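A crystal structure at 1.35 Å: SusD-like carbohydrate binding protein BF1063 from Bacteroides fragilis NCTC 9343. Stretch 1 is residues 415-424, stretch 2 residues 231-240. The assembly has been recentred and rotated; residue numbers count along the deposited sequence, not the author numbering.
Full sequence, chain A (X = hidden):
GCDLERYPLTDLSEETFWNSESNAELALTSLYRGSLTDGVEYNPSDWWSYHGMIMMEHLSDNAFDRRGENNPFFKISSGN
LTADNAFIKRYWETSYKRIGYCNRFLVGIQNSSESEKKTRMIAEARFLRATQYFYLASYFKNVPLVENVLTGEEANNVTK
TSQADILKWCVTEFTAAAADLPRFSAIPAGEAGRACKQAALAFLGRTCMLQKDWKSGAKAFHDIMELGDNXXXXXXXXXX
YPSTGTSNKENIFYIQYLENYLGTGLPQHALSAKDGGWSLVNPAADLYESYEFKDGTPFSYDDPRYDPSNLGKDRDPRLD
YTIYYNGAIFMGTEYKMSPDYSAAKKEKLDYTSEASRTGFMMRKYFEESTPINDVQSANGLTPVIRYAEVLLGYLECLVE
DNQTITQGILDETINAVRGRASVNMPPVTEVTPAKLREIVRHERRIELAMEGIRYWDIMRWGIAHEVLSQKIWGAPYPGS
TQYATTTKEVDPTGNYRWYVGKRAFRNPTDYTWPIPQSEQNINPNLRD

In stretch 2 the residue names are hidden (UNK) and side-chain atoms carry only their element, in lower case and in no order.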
# COMPACT_ATOMS: atom_id res chain seq x y z
N ASN A 415 15.69 12.22 8.26
CA ASN A 415 16.68 12.88 7.39
C ASN A 415 17.45 11.87 6.52
O ASN A 415 18.00 12.24 5.49
CB ASN A 415 17.59 13.78 8.20
CG ASN A 415 16.84 14.89 8.82
OD1 ASN A 415 15.79 15.26 8.33
ND2 ASN A 415 17.37 15.44 9.91
N ALA A 416 17.48 10.61 6.92
CA ALA A 416 18.05 9.57 6.04
C ALA A 416 17.10 9.33 4.87
O ALA A 416 17.56 9.10 3.73
CB ALA A 416 18.30 8.29 6.83
N VAL A 417 15.80 9.41 5.11
CA VAL A 417 14.79 9.28 4.06
C VAL A 417 14.83 10.51 3.17
O VAL A 417 14.96 10.39 1.94
CB VAL A 417 13.40 9.09 4.66
CG1 VAL A 417 12.32 9.10 3.60
CG2 VAL A 417 13.37 7.77 5.43
N ARG A 418 14.84 11.68 3.76
CA ARG A 418 14.89 12.91 2.95
C ARG A 418 16.23 13.11 2.22
O ARG A 418 16.30 13.72 1.15
CB ARG A 418 14.60 14.13 3.81
CG ARG A 418 13.16 14.20 4.27
CD ARG A 418 12.88 15.29 5.26
NE ARG A 418 13.05 16.63 4.72
CZ ARG A 418 12.12 17.30 4.03
NH1 ARG A 418 10.96 16.73 3.68
NH2 ARG A 418 12.40 18.52 3.61
N GLY A 419 17.29 12.61 2.84
CA GLY A 419 18.65 12.75 2.34
C GLY A 419 19.06 11.77 1.27
O GLY A 419 20.17 11.85 0.77
N ARG A 420 18.17 10.86 0.90
CA ARG A 420 18.39 9.95 -0.18
C ARG A 420 18.96 10.74 -1.36
O ARG A 420 18.42 11.79 -1.69
CB ARG A 420 17.02 9.31 -0.55
CG ARG A 420 17.08 8.25 -1.58
CD ARG A 420 15.72 7.95 -2.15
NE ARG A 420 14.74 7.49 -1.18
CZ ARG A 420 14.62 6.22 -0.80
NH1 ARG A 420 15.45 5.29 -1.20
NH2 ARG A 420 13.66 5.89 0.06
N ALA A 421 20.00 10.27 -2.02
CA ALA A 421 20.66 11.11 -3.05
C ALA A 421 19.77 11.64 -4.16
O ALA A 421 19.93 12.77 -4.63
CB ALA A 421 21.82 10.33 -3.68
N SER A 422 18.81 10.82 -4.59
CA SER A 422 17.90 11.20 -5.66
C SER A 422 16.79 12.15 -5.20
O SER A 422 16.01 12.63 -6.01
CB SER A 422 17.26 9.96 -6.29
OG SER A 422 16.55 9.19 -5.31
N VAL A 423 16.70 12.41 -3.89
CA VAL A 423 15.67 13.27 -3.34
C VAL A 423 16.33 14.51 -2.73
O VAL A 423 16.00 15.64 -3.12
CB VAL A 423 14.81 12.45 -2.34
CG1 VAL A 423 13.83 13.34 -1.58
CG2 VAL A 423 14.07 11.31 -3.05
N ASN A 424 17.22 14.28 -1.77
CA ASN A 424 18.08 15.34 -1.23
C ASN A 424 17.31 16.57 -0.75
O ASN A 424 17.63 17.71 -1.11
CB ASN A 424 19.14 15.73 -2.25
CG ASN A 424 20.23 16.58 -1.65
OD1 ASN A 424 20.65 16.34 -0.52
ND2 ASN A 424 20.69 17.58 -2.40
N UNK A 231 19.33 -0.48 4.33
CA UNK A 231 19.78 0.89 4.10
C UNK A 231 18.91 1.53 3.07
O UNK A 231 18.33 0.86 2.24
c UNK A 231 21.23 0.90 3.61
N UNK A 232 18.87 2.85 3.11
CA UNK A 232 18.16 3.66 2.12
C UNK A 232 18.88 3.62 0.78
O UNK A 232 20.08 3.90 0.70
c UNK A 232 17.47 6.04 1.56
c UNK A 232 17.09 5.12 3.87
c UNK A 232 15.63 4.62 3.63
c UNK A 232 18.00 5.10 2.65
N UNK A 233 18.17 3.26 -0.29
CA UNK A 233 18.72 3.18 -1.62
C UNK A 233 18.93 4.57 -2.23
O UNK A 233 18.08 5.43 -2.07
c UNK A 233 18.42 1.95 -3.79
c UNK A 233 17.78 2.41 -2.53
n UNK A 233 17.74 2.18 -4.92
o UNK A 233 19.47 1.30 -3.78
N UNK A 234 20.01 4.80 -2.98
CA UNK A 234 20.22 6.14 -3.54
C UNK A 234 19.09 6.57 -4.47
O UNK A 234 18.67 7.73 -4.46
c UNK A 234 21.55 6.20 -4.28
N UNK A 235 18.59 5.62 -5.26
CA UNK A 235 17.57 5.90 -6.25
C UNK A 235 16.15 5.50 -5.81
O UNK A 235 15.89 4.33 -5.55
c UNK A 235 17.93 5.23 -7.58
o UNK A 235 15.93 5.48 -8.89
c UNK A 235 17.10 5.79 -8.72
n UNK A 235 17.70 6.69 -9.49
N UNK A 236 15.26 6.48 -5.74
CA UNK A 236 13.88 6.26 -5.31
C UNK A 236 13.09 5.49 -6.35
O UNK A 236 12.44 4.50 -6.01
c UNK A 236 9.22 7.80 -3.51
c UNK A 236 10.30 7.66 -2.65
c UNK A 236 11.79 7.61 -4.51
o UNK A 236 7.93 7.89 -3.01
c UNK A 236 10.70 7.77 -5.36
c UNK A 236 9.42 7.87 -4.88
c UNK A 236 13.21 7.61 -5.07
c UNK A 236 11.57 7.58 -3.17
N UNK A 237 13.12 5.93 -7.60
CA UNK A 237 12.33 5.28 -8.67
C UNK A 237 12.61 3.80 -8.81
O UNK A 237 11.70 2.99 -9.03
c UNK A 237 12.55 5.96 -10.02
n UNK A 237 11.14 8.00 -12.23
o UNK A 237 13.32 8.39 -11.82
c UNK A 237 12.22 7.94 -11.46
c UNK A 237 12.04 7.38 -10.09
N UNK A 238 13.88 3.44 -8.67
CA UNK A 238 14.34 2.07 -8.88
C UNK A 238 13.90 1.11 -7.82
O UNK A 238 13.97 -0.10 -8.03
o UNK A 238 18.11 3.09 -11.85
c UNK A 238 17.74 2.69 -10.71
c UNK A 238 16.26 2.55 -10.47
o UNK A 238 18.54 2.41 -9.82
c UNK A 238 15.89 2.05 -9.06
N UNK A 239 13.40 1.60 -6.70
CA UNK A 239 12.77 0.74 -5.70
C UNK A 239 11.56 0.01 -6.24
O UNK A 239 11.21 -1.04 -5.70
c UNK A 239 12.75 3.22 -2.70
c UNK A 239 12.31 1.57 -4.50
c UNK A 239 14.26 1.18 -2.96
c UNK A 239 13.39 2.23 -3.67
N UNK A 240 10.95 0.54 -7.29
CA UNK A 240 9.66 0.07 -7.76
C UNK A 240 9.71 -0.53 -9.12
O UNK A 240 8.66 -0.72 -9.75
c UNK A 240 8.12 1.49 -5.26
c UNK A 240 9.43 3.89 -5.08
c UNK A 240 8.19 2.14 -4.07
c UNK A 240 8.66 1.24 -7.70
c UNK A 240 9.37 3.20 -6.29
c UNK A 240 8.84 3.35 -3.96
c UNK A 240 8.72 2.00 -6.39

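Position 231 carries one side-chain carbon and lies out of reach of stretch 1; a lone CB makes it alanine, A231. Position 232 has four carbons, forked at the first, with one arm two carbons long. Its CA-to-CB bond points toward stretch 1, and one carbon of the fork sits 3.5 Å from R420 NH1, over a face of the guanidinium. Branching at CB with unequal arms is isoleucine, I232; its CG2 is the atom over the guanidinium and also lies 3.8 Å from A416 O, while CD1 reaches to 4.3 Å from V417 CG2.

Position 233 shows two carbons, the second bearing one oxygen and one nitrogen. The side chain contributes little across the gap, its CB standing 3.9 Å from R420 NH1, but the backbone oxygen accepts a hydrogen bond from R420 NH1 at 2.8 Å. The short amide is asparagine, N233, and its ND2 donates to the backbone oxygen of position 235 at 2.9 Å, bracing the loop that presents these carbonyls.

Position 234 has a single carbon. Its CA-to-CB bond points away overall, yet CB still meets A421 CB at 4.2 Å. The backbone matters more: its O accepts from S422 N at 3.1 Å and from S422 OG at 2.7 Å. A side chain of CB alone is alanine, A234.

Position 235 has two carbons, the second with one oxygen and one nitrogen, and its CA-to-CB bond points away from stretch 1; its CA nevertheless lies 3.6 Å from S422 OG. This is asparagine, N235. Its OD1 accepts from the backbone nitrogen of position 238 at 2.9 Å, so this side chain serves its own turn.

Position 236 has one carbon leading to a six-carbon ring that bears an oxygen. A ring carbon lies 3.7 Å from R420 NE, over the guanidinium face opposite I232 CG2; R420 NE in turn lies at the edge of the ring, near its plane. The backbone N donates to S422 OG at 3.0 Å, and CB packs 4.3 Å from V423 CG2. The hydroxylated ring is tyrosine, Y236, and the carbon over the guanidinium is CD1.

Position 237 has three carbons, the third carrying one oxygen and one nitrogen, and makes no contact: glutamine, Q237. Position 238, with three carbons and two terminal oxygens, also makes no contact; it is glutamate, E238. Position 239 has four carbons forked at the second, one of them 3.7 Å from R420 NH1; this is leucine, L239, and that carbon is CD1. Position 240 carries one carbon and an unsubstituted six-carbon ring that does not touch stretch 1: phenylalanine, F240.

The contact runs on two residues of stretch 1 reading a loop's backbone. R420 slides its guanidinium between I232 and Y236 and spends NH1 on N233 O, so apolar packing and a directed bond position the same group. S422 donates twice to A234 O and accepts once from Y236 N, its hydroxyl bridging two backbone groups. The rule is economical: backbone polar atoms set the register, and side chains wall the arginine in.

Stretch 2 (231-240) AINANYQELF
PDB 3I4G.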